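Local coordinates for hypothetical protein (Bacteroides caccae, PDB 4M8R), which is of unknown function but joins an N-terminal Ig-like domain to a WD40-like beta-propeller domain, with four copies in the assembly, at residues Q266-I271 and Y323-G328; P306-M311 and I372-D377; V44-R49 and V90-N95. All coordinates share one frame; numbering follows the deposited sequence.

Contact 1: Q266-I271 and Y323-G328; sequences QGNEII and YQKKVG
Q266 and K325 carry this contact, which joins two sheets of the WD40-like beta-propeller domain. Segment 266-271 leads from strand 262-264 into strand 270-276. Y323 and Q324 lead into strand 325-333 of the other sheet.

Q266 sends its side chain straight across. CG stands anti to the backbone N (chi1 -170°) and the chain stays extended beyond it. OE1 accepts a hydrogen bond from the backbone N of K325 at 2.9 Å. The bond is fairly straight, 157° at the hydrogen, and uses a lone pair in the carbonyl plane. OE1 also takes the backbone N of E54 from the second subunit, so two donors grip this oxygen. On the way, Q266 CG passes 3.6 Å from Y323 O, and OE1 touches Q324 CB at 3.5 Å.

K325 reaches back the other way. Its CG sits 4.1 Å from Q266 CB, and CE passes 3.9 Å from Q266 CA. The K325 and N268 side chains cross at about a right angle. K325 NZ donates to N268 OD1 at 3.0 Å, nearly along the C=O axis. NZ also bonds the carbonyl oxygens of G202 and F264. The ammonium is thus held by three oxygens inside a buried contact. The three oxygens would probably offset part of the cost of burying its charge. The N268 amide is fixed from its other end as well, because ND2 donates to S203 O.

G267 lets the turn form. At its backbone angles a CB would jam against Q266 O. A water closes the arrangement. It accepts from G267 N at 2.8 Å and donates to Y323 O at 2.7 Å and to N268 OD1.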
loop_
_atom_site.group_PDB
_atom_site.type_symbol
_atom_site.label_atom_id
_atom_site.label_comp_id
_atom_site.label_asym_id
_atom_site.label_seq_id
_atom_site.Cartn_x
_atom_site.Cartn_y
_atom_site.Cartn_z
ATOM N N GLN A 266 20.271 8.745 -6.930
ATOM C CA GLN A 266 19.208 8.723 -5.920
ATOM C C GLN A 266 18.677 10.144 -5.730
ATOM O O GLN A 266 19.451 11.102 -5.691
ATOM C CB GLN A 266 19.689 8.134 -4.586
ATOM C CG GLN A 266 18.561 7.860 -3.588
ATOM C CD GLN A 266 19.048 7.281 -2.265
ATOM O OE1 GLN A 266 19.315 6.085 -2.158
ATOM N NE2 GLN A 266 19.153 8.129 -1.245
ATOM N N GLY A 267 17.354 10.267 -5.650
ATOM C CA GLY A 267 16.688 11.570 -5.616
ATOM C C GLY A 267 16.219 12.032 -6.988
ATOM O O GLY A 267 15.383 12.934 -7.085
ATOM N N ASN A 268 16.764 11.422 -8.045
ATOM C CA ASN A 268 16.349 11.668 -9.429
ATOM C C ASN A 268 16.534 13.107 -9.910
ATOM O O ASN A 268 15.761 13.592 -10.727
ATOM C CB ASN A 268 14.896 11.203 -9.643
ATOM C CG ASN A 268 14.717 9.712 -9.415
ATOM O OD1 ASN A 268 15.687 8.966 -9.278
ATOM N ND2 ASN A 268 13.468 9.267 -9.387
ATOM N N GLU A 269 17.569 13.775 -9.412
ATOM C CA GLU A 269 17.877 15.144 -9.823
ATOM C C GLU A 269 19.070 15.205 -10.771
ATOM O O GLU A 269 19.095 16.031 -11.686
ATOM C CB GLU A 269 18.131 16.018 -8.596
ATOM C CG GLU A 269 16.888 16.216 -7.740
ATOM C CD GLU A 269 17.146 16.984 -6.455
ATOM O OE1 GLU A 269 18.130 17.753 -6.389
ATOM O OE2 GLU A 269 16.356 16.824 -5.505
ATOM N N ILE A 270 20.050 14.331 -10.546
ATOM C CA ILE A 270 21.245 14.256 -11.381
ATOM C C ILE A 270 21.219 12.980 -12.223
ATOM O O ILE A 270 20.868 11.907 -11.721
ATOM C CB ILE A 270 22.532 14.262 -10.524
ATOM C CG1 ILE A 270 22.515 15.415 -9.503
ATOM C CG2 ILE A 270 23.771 14.352 -11.408
ATOM C CD1 ILE A 270 22.536 16.804 -10.110
ATOM N N ILE A 271 21.597 13.106 -13.496
ATOM C CA ILE A 271 21.626 11.982 -14.427
ATOM C C ILE A 271 23.040 11.760 -14.943
ATOM O O ILE A 271 23.706 12.703 -15.355
ATOM C CB ILE A 271 20.680 12.217 -15.625
ATOM C CG1 ILE A 271 19.216 12.196 -15.153
ATOM C CG2 ILE A 271 20.903 11.158 -16.701
ATOM C CD1 ILE A 271 18.214 12.758 -16.147
ATOM N N TYR A 323 13.200 5.837 -4.347
ATOM C CA TYR A 323 13.917 4.633 -4.748
ATOM C C TYR A 323 15.385 4.737 -4.347
ATOM O O TYR A 323 16.097 5.615 -4.829
ATOM C CB TYR A 323 13.781 4.445 -6.261
ATOM C CG TYR A 323 14.317 3.142 -6.802
ATOM C CD1 TYR A 323 14.062 1.937 -6.156
ATOM C CD2 TYR A 323 15.044 3.104 -7.991
ATOM C CE1 TYR A 323 14.543 0.740 -6.660
ATOM C CE2 TYR A 323 15.524 1.908 -8.503
ATOM C CZ TYR A 323 15.272 0.725 -7.832
ATOM O OH TYR A 323 15.735 -0.479 -8.321
ATOM N N GLN A 324 15.829 3.836 -3.472
ATOM C CA GLN A 324 17.173 3.893 -2.892
ATOM C C GLN A 324 18.199 3.136 -3.726
ATOM O O GLN A 324 17.959 2.007 -4.137
ATOM C CB GLN A 324 17.151 3.373 -1.455
ATOM C CG GLN A 324 16.526 4.370 -0.488
ATOM C CD GLN A 324 15.876 3.728 0.720
ATOM O OE1 GLN A 324 16.158 4.099 1.860
ATOM N NE2 GLN A 324 14.983 2.772 0.477
ATOM N N LYS A 325 19.342 3.766 -3.975
ATOM C CA LYS A 325 20.328 3.210 -4.898
ATOM C C LYS A 325 21.720 3.826 -4.786
ATOM O O LYS A 325 21.897 4.925 -4.270
ATOM C CB LYS A 325 19.822 3.330 -6.341
ATOM C CG LYS A 325 19.252 4.689 -6.677
ATOM C CD LYS A 325 18.510 4.726 -8.003
ATOM C CE LYS A 325 17.546 5.906 -8.011
ATOM N NZ LYS A 325 17.693 6.743 -9.225
ATOM N N LYS A 326 22.702 3.069 -5.266
ATOM C CA LYS A 326 24.067 3.542 -5.439
ATOM C C LYS A 326 24.337 3.540 -6.933
ATOM O O LYS A 326 24.084 2.543 -7.603
ATOM C CB LYS A 326 25.048 2.613 -4.724
ATOM C CG LYS A 326 24.901 2.625 -3.210
ATOM C CD LYS A 326 25.476 1.365 -2.579
ATOM C CE LYS A 326 25.164 1.288 -1.089
ATOM N NZ LYS A 326 25.934 2.277 -0.287
ATOM N N VAL A 327 24.827 4.657 -7.460
ATOM C CA VAL A 327 25.087 4.772 -8.892
ATOM C C VAL A 327 26.537 5.117 -9.164
ATOM O O VAL A 327 27.234 5.659 -8.309
ATOM C CB VAL A 327 24.183 5.827 -9.563
ATOM C CG1 VAL A 327 22.733 5.620 -9.144
ATOM C CG2 VAL A 327 24.640 7.238 -9.231
ATOM N N GLY A 328 26.972 4.814 -10.378
ATOM C CA GLY A 328 28.325 5.128 -10.785
ATOM C C GLY A 328 28.603 4.849 -12.242
ATOM O O GLY A 328 27.685 4.670 -13.046
HETATM O O HOH W 1 15.857 8.011 -6.155
#

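Contact 2: P306-M311 and I372-D377. With EDO (1,2-ethanediol), chain H.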
loop_
_atom_site.group_PDB
_atom_site.type_symbol
_atom_site.label_atom_id
_atom_site.label_comp_id
_atom_site.label_asym_id
_atom_site.label_seq_id
_atom_site.Cartn_x
_atom_site.Cartn_y
_atom_site.Cartn_z
ATOM N N PRO A 306 27.333 4.068 -17.578
ATOM C CA PRO A 306 26.746 4.325 -16.270
ATOM C C PRO A 306 25.973 3.112 -15.752
ATOM O O PRO A 306 25.453 2.328 -16.546
ATOM C CB PRO A 306 25.775 5.490 -16.529
ATOM C CG PRO A 306 26.048 5.965 -17.915
ATOM C CD PRO A 306 26.635 4.802 -18.644
ATOM N N PHE A 307 25.896 2.968 -14.434
ATOM C CA PHE A 307 25.105 1.897 -13.837
ATOM C C PHE A 307 24.473 2.334 -12.528
ATOM O O PHE A 307 24.811 3.380 -11.980
ATOM C CB PHE A 307 25.977 0.664 -13.591
ATOM C CG PHE A 307 27.074 0.889 -12.588
ATOM C CD1 PHE A 307 26.820 0.781 -11.228
ATOM C CD2 PHE A 307 28.356 1.209 -13.001
ATOM C CE1 PHE A 307 27.826 0.992 -10.301
ATOM C CE2 PHE A 307 29.366 1.416 -12.077
ATOM C CZ PHE A 307 29.103 1.312 -10.728
ATOM N N TYR A 308 23.543 1.519 -12.043
ATOM C CA TYR A 308 23.009 1.685 -10.702
ATOM C C TYR A 308 22.771 0.341 -10.041
ATOM O O TYR A 308 22.540 -0.653 -10.720
ATOM C CB TYR A 308 21.707 2.490 -10.727
ATOM C CG TYR A 308 20.496 1.745 -11.237
ATOM C CD1 TYR A 308 20.219 1.665 -12.601
ATOM C CD2 TYR A 308 19.607 1.145 -10.350
ATOM C CE1 TYR A 308 19.099 0.998 -13.070
ATOM C CE2 TYR A 308 18.485 0.476 -10.805
ATOM C CZ TYR A 308 18.238 0.399 -12.165
ATOM O OH TYR A 308 17.128 -0.274 -12.609
ATOM N N PHE A 309 22.848 0.326 -8.715
ATOM C CA PHE A 309 22.370 -0.793 -7.905
ATOM C C PHE A 309 21.066 -0.369 -7.240
ATOM O O PHE A 309 21.031 0.659 -6.579
ATOM C CB PHE A 309 23.360 -1.120 -6.787
ATOM C CG PHE A 309 24.629 -1.771 -7.247
ATOM C CD1 PHE A 309 25.704 -1.004 -7.661
ATOM C CD2 PHE A 309 24.765 -3.153 -7.217
ATOM C CE1 PHE A 309 26.886 -1.605 -8.063
ATOM C CE2 PHE A 309 25.942 -3.760 -7.619
ATOM C CZ PHE A 309 27.007 -2.984 -8.043
ATOM N N GLY A 310 20.006 -1.149 -7.415
ATOM C CA GLY A 310 18.770 -0.945 -6.665
ATOM C C GLY A 310 18.885 -1.648 -5.326
ATOM O O GLY A 310 18.975 -2.873 -5.280
HETATM N N MSE A 311 18.899 -0.878 -4.238
HETATM C CA MSE A 311 19.149 -1.425 -2.893
HETATM C C MSE A 311 17.888 -1.855 -2.180
HETATM O O MSE A 311 17.952 -2.371 -1.065
HETATM C CB MSE A 311 19.885 -0.383 -2.058
HETATM C CG MSE A 311 21.164 0.097 -2.739
HETATM SE SE MSE A 311 22.399 -1.389 -3.093
HETATM C CE MSE A 311 22.780 -1.949 -1.243
ATOM N N ILE A 372 25.726 -3.694 -19.289
ATOM C CA ILE A 372 25.329 -3.798 -17.886
ATOM C C ILE A 372 23.811 -3.696 -17.815
ATOM O O ILE A 372 23.207 -2.884 -18.513
ATOM C CB ILE A 372 25.946 -2.674 -17.022
ATOM C CG1 ILE A 372 27.466 -2.626 -17.195
ATOM C CG2 ILE A 372 25.594 -2.873 -15.551
ATOM C CD1 ILE A 372 28.148 -1.574 -16.349
ATOM N N THR A 373 23.201 -4.507 -16.959
ATOM C CA THR A 373 21.752 -4.485 -16.794
ATOM C C THR A 373 21.360 -5.069 -15.431
ATOM O O THR A 373 22.191 -5.685 -14.763
ATOM C CB THR A 373 21.062 -5.217 -17.963
ATOM O OG1 THR A 373 19.639 -5.111 -17.837
ATOM C CG2 THR A 373 21.494 -6.685 -18.027
ATOM N N ASN A 374 20.107 -4.856 -15.018
ATOM C CA ASN A 374 19.674 -5.158 -13.653
ATOM C C ASN A 374 18.477 -6.087 -13.608
ATOM O O ASN A 374 17.495 -5.871 -14.312
ATOM C CB ASN A 374 19.287 -3.876 -12.918
ATOM C CG ASN A 374 20.422 -2.880 -12.834
ATOM O OD1 ASN A 374 20.814 -2.290 -13.834
ATOM N ND2 ASN A 374 20.943 -2.676 -11.634
ATOM N N ARG A 375 18.560 -7.109 -12.764
ATOM C CA ARG A 375 17.441 -8.003 -12.522
ATOM C C ARG A 375 16.734 -7.515 -11.264
ATOM O O ARG A 375 17.264 -7.644 -10.159
ATOM C CB ARG A 375 17.925 -9.445 -12.341
ATOM C CG ARG A 375 16.850 -10.464 -12.686
ATOM C CD ARG A 375 16.952 -11.759 -11.902
ATOM N NE ARG A 375 18.176 -12.504 -12.169
ATOM C CZ ARG A 375 18.310 -13.819 -12.015
ATOM N NH1 ARG A 375 17.288 -14.570 -11.617
ATOM N NH2 ARG A 375 19.477 -14.392 -12.281
ATOM N N LEU A 376 15.539 -6.956 -11.433
ATOM C CA LEU A 376 14.891 -6.217 -10.348
ATOM C C LEU A 376 14.137 -7.054 -9.317
ATOM O O LEU A 376 13.627 -6.492 -8.358
ATOM C CB LEU A 376 13.978 -5.129 -10.922
ATOM C CG LEU A 376 14.683 -4.119 -11.838
ATOM C CD1 LEU A 376 13.705 -3.052 -12.304
ATOM C CD2 LEU A 376 15.878 -3.489 -11.134
ATOM N N ASP A 377 14.073 -8.376 -9.495
ATOM C CA ASP A 377 13.617 -9.276 -8.406
ATOM C C ASP A 377 14.770 -9.657 -7.468
ATOM O O ASP A 377 14.569 -10.352 -6.478
ATOM C CB ASP A 377 12.886 -10.533 -8.930
ATOM C CG ASP A 377 13.722 -11.367 -9.897
ATOM O OD1 ASP A 377 14.830 -10.938 -10.261
ATOM O OD2 ASP A 377 13.255 -12.450 -10.311
HETATM C C1 EDO H . 22.865 0.436 -16.452
HETATM O O1 EDO H . 22.234 0.238 -17.720
HETATM C C2 EDO H . 22.118 -0.385 -15.411
HETATM O O2 EDO H . 22.764 -0.323 -14.132
HETATM O O HOH W 2 19.792 -3.669 -8.705
#
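F307 lies nearest I372 and F309 nearest N374, with CA atoms 7.0 and 7.7 Å apart, and the two segments run in similar directions, 30° from parallel. That spacing is too wide for backbone pairing, so side chains bridge it.

N374 does most of the work. Its ND2 donates to the backbone O of Y308 at 2.7 Å. The same amide lies flat over one face of the Y308 ring, the two planes only 12° apart. ND2 is above the ring centre, 4.0 Å from its plane. The first torsion of Y308 puts CG between the backbone N and the carbonyl carbon (chi1 74°). One amide thus holds both the backbone and the ring of a single residue. A water adds a further link: it accepts from G310 N at 2.8 Å and, at longer range, from N374 ND2. An alanine in place of N374 would probably leave Y308 O without this donor and the ring without its stacked amide.

Two further contacts come from residues before and after N374. I372 CG2 makes an apolar contact with F307 CB at 4.1 Å. L376 CD2 meets Y308 OH at 3.8 Å, the side chains crossing at about a right angle. An ethanediol, probably from the crystallisation liquor, sits between the segments, and Y308 N donates to its O2 at 2.9 Å.

Strands 303-310 and 368-373 are each the first strand, at one edge, of a four-stranded antiparallel sheet. Strand 325-333 pairs with the former and strand 381-387 with the latter. T373 turns away to strand 419-422, while Y308 packs on V263 of strand 262-264.

Contact 3: V44-R49 and V90-N95. With PO4 (phosphate ion), chain C.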
loop_
_atom_site.group_PDB
_atom_site.type_symbol
_atom_site.label_atom_id
_atom_site.label_comp_id
_atom_site.label_asym_id
_atom_site.label_seq_id
_atom_site.Cartn_x
_atom_site.Cartn_y
_atom_site.Cartn_z
ATOM N N VAL A 44 -14.620 1.409 -31.216
ATOM C CA VAL A 44 -15.112 0.240 -30.514
ATOM C C VAL A 44 -14.470 0.187 -29.134
ATOM O O VAL A 44 -13.256 0.336 -29.004
ATOM C CB VAL A 44 -14.804 -1.045 -31.304
ATOM C CG1 VAL A 44 -15.237 -2.278 -30.528
ATOM C CG2 VAL A 44 -15.491 -1.009 -32.667
ATOM N N ASP A 45 -15.303 -0.025 -28.115
ATOM C CA ASP A 45 -14.871 -0.077 -26.715
ATOM C C ASP A 45 -15.105 -1.459 -26.122
ATOM O O ASP A 45 -16.072 -2.137 -26.467
ATOM C CB ASP A 45 -15.668 0.923 -25.872
ATOM C CG ASP A 45 -15.190 2.345 -26.029
ATOM O OD1 ASP A 45 -13.956 2.571 -26.090
ATOM O OD2 ASP A 45 -16.057 3.241 -26.069
ATOM N N PHE A 46 -14.223 -1.842 -25.203
ATOM C CA PHE A 46 -14.362 -3.066 -24.429
ATOM C C PHE A 46 -14.681 -2.725 -22.985
ATOM O O PHE A 46 -14.149 -1.751 -22.451
ATOM C CB PHE A 46 -13.041 -3.827 -24.393
ATOM C CG PHE A 46 -12.596 -4.382 -25.711
ATOM C CD1 PHE A 46 -13.458 -5.129 -26.500
ATOM C CD2 PHE A 46 -11.279 -4.221 -26.124
ATOM C CE1 PHE A 46 -13.022 -5.675 -27.698
ATOM C CE2 PHE A 46 -10.842 -4.759 -27.319
ATOM C CZ PHE A 46 -11.713 -5.486 -28.108
ATOM N N ASP A 47 -15.528 -3.537 -22.356
ATOM C CA ASP A 47 -15.648 -3.571 -20.900
ATOM C C ASP A 47 -15.308 -4.990 -20.439
ATOM O O ASP A 47 -15.838 -5.959 -20.971
ATOM C CB ASP A 47 -17.064 -3.188 -20.443
ATOM C CG ASP A 47 -17.302 -1.664 -20.420
ATOM O OD1 ASP A 47 -16.413 -0.875 -20.823
ATOM O OD2 ASP A 47 -18.399 -1.246 -19.985
ATOM N N PHE A 48 -14.423 -5.101 -19.451
ATOM C CA PHE A 48 -13.954 -6.393 -18.951
ATOM C C PHE A 48 -14.507 -6.679 -17.558
ATOM O O PHE A 48 -14.579 -5.782 -16.718
ATOM C CB PHE A 48 -12.421 -6.405 -18.871
ATOM C CG PHE A 48 -11.736 -6.229 -20.199
ATOM C CD1 PHE A 48 -11.600 -4.971 -20.766
ATOM C CD2 PHE A 48 -11.189 -7.312 -20.858
ATOM C CE1 PHE A 48 -10.956 -4.804 -21.977
ATOM C CE2 PHE A 48 -10.547 -7.155 -22.069
ATOM C CZ PHE A 48 -10.435 -5.899 -22.634
ATOM N N ARG A 49 -14.874 -7.934 -17.319
ATOM C CA ARG A 49 -15.260 -8.408 -15.990
ATOM C C ARG A 49 -14.563 -9.733 -15.718
ATOM O O ARG A 49 -14.661 -10.648 -16.525
ATOM C CB ARG A 49 -16.766 -8.609 -15.919
ATOM C CG ARG A 49 -17.277 -8.972 -14.529
ATOM C CD ARG A 49 -18.584 -9.751 -14.608
ATOM N NE ARG A 49 -18.386 -11.080 -15.187
ATOM C CZ ARG A 49 -19.364 -11.930 -15.485
ATOM N NH1 ARG A 49 -20.636 -11.610 -15.260
ATOM N NH2 ARG A 49 -19.068 -13.108 -16.020
ATOM N N VAL A 90 -15.958 -10.158 -21.840
ATOM C CA VAL A 90 -15.731 -8.900 -22.542
ATOM C C VAL A 90 -16.992 -8.503 -23.293
ATOM O O VAL A 90 -17.469 -9.258 -24.141
ATOM C CB VAL A 90 -14.570 -9.016 -23.543
ATOM C CG1 VAL A 90 -14.351 -7.695 -24.272
ATOM C CG2 VAL A 90 -13.300 -9.444 -22.824
ATOM N N GLU A 91 -17.524 -7.325 -22.978
ATOM C CA GLU A 91 -18.638 -6.775 -23.730
ATOM C C GLU A 91 -18.097 -5.744 -24.709
ATOM O O GLU A 91 -17.282 -4.894 -24.337
ATOM C CB GLU A 91 -19.674 -6.140 -22.809
ATOM C CG GLU A 91 -20.941 -5.721 -23.541
ATOM C CD GLU A 91 -22.130 -5.497 -22.626
ATOM O OE1 GLU A 91 -21.951 -5.445 -21.385
ATOM O OE2 GLU A 91 -23.253 -5.361 -23.158
ATOM N N ILE A 92 -18.558 -5.842 -25.955
ATOM C CA ILE A 92 -18.046 -5.050 -27.066
ATOM C C ILE A 92 -19.082 -4.009 -27.471
ATOM O O ILE A 92 -20.220 -4.352 -27.795
ATOM C CB ILE A 92 -17.714 -5.962 -28.261
ATOM C CG1 ILE A 92 -16.682 -7.009 -27.842
ATOM C CG2 ILE A 92 -17.181 -5.158 -29.438
ATOM C CD1 ILE A 92 -16.489 -8.121 -28.846
ATOM N N PHE A 93 -18.676 -2.739 -27.448
ATOM C CA PHE A 93 -19.573 -1.618 -27.718
ATOM C C PHE A 93 -19.152 -0.836 -28.953
ATOM O O PHE A 93 -17.972 -0.543 -29.134
ATOM C CB PHE A 93 -19.570 -0.645 -26.536
ATOM C CG PHE A 93 -20.093 -1.226 -25.260
ATOM C CD1 PHE A 93 -21.447 -1.176 -24.965
ATOM C CD2 PHE A 93 -19.230 -1.803 -24.340
ATOM C CE1 PHE A 93 -21.930 -1.702 -23.783
ATOM C CE2 PHE A 93 -19.709 -2.333 -23.155
ATOM C CZ PHE A 93 -21.060 -2.283 -22.876
ATOM N N LEU A 94 -20.122 -0.467 -29.781
ATOM C CA LEU A 94 -19.887 0.512 -30.837
ATOM C C LEU A 94 -19.967 1.907 -30.224
ATOM O O LEU A 94 -20.931 2.226 -29.535
ATOM C CB LEU A 94 -20.932 0.386 -31.939
ATOM C CG LEU A 94 -20.703 1.270 -33.167
ATOM C CD1 LEU A 94 -19.395 0.915 -33.852
ATOM C CD2 LEU A 94 -21.870 1.141 -34.136
ATOM N N ASN A 95 -18.952 2.728 -30.476
ATOM C CA ASN A 95 -18.873 4.073 -29.907
ATOM C C ASN A 95 -18.898 5.114 -31.019
ATOM O O ASN A 95 -17.922 5.261 -31.753
ATOM C CB ASN A 95 -17.594 4.204 -29.061
ATOM C CG ASN A 95 -17.471 5.551 -28.367
ATOM O OD1 ASN A 95 -18.386 6.373 -28.396
ATOM N ND2 ASN A 95 -16.323 5.782 -27.736
HETATM P P PO4 C . -22.419 -14.518 -17.019
HETATM O O1 PO4 C . -22.350 -13.949 -18.424
HETATM O O2 PO4 C . -21.135 -15.234 -16.685
HETATM O O3 PO4 C . -22.625 -13.406 -16.033
HETATM O O4 PO4 C . -23.598 -15.447 -16.912
#
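F46 packs against V90 and I92 across an antiparallel strand pair of the Ig-like domain. The backbones are held by four hydrogen bonds. D45 and F93 exchange two, and D47 and E91 exchange two more. F46 faces I92 at the non-hydrogen-bonded pair between them.

The F46 side chain can be followed outward. CB starts 4.1 Å from V90 CG1. CG lies beside the backbone N (chi1 -67°) and stays 4.0 Å from the same methyl. CD1 comes closer to V90 CG1, at 3.5 Å. CE1 then meets I92 CG1 at 3.9 Å, and that carbon lies at the ring edge, in plane. The side chain also packs on M81 and P82. V44 and F48 extend this apolar face: V44 CG1 touches I92 CG2 at 3.6 Å, and F48 CD2 touches V90 CG2 at 3.6 Å.

The other face bears D45, D47, E91 and F93. D47 OD2 lies 3.6 Å from F93 CE2, the carboxylate and ring steeply inclined. Its OD1 makes a salt bridge to K234 of the third subunit, while D45 pairs with R100 of its own chain. The F93 ring meets F191 of the third subunit edge-to-face.

Both strands are interior to a larger sheet. Strand 43-50 has 60-72 on its other flank, and 88-96 has 99-108. F46 also packs on I79 of strand 76-80, as do V44 and I92.

Contact 3 comes first along the chain and lies in the Ig-like domain. Contacts 1 and 2 follow in the WD40-like domain, on the opposite side of the chain's centre. Their centres are about 42 and 40 Å from that of contact 3. Contacts 1 and 2 are only about 11 Å apart, centre to centre, and their segments alternate in sequence. Strands 303-310 and 325-333 are neighbours in one sheet, so this sheet meets strand 368-373 through contact 2 and segment 266-271 through contact 1. Together they tie three sheets, consistent with a propeller's ring of sheets. All three contacts also border other subunits.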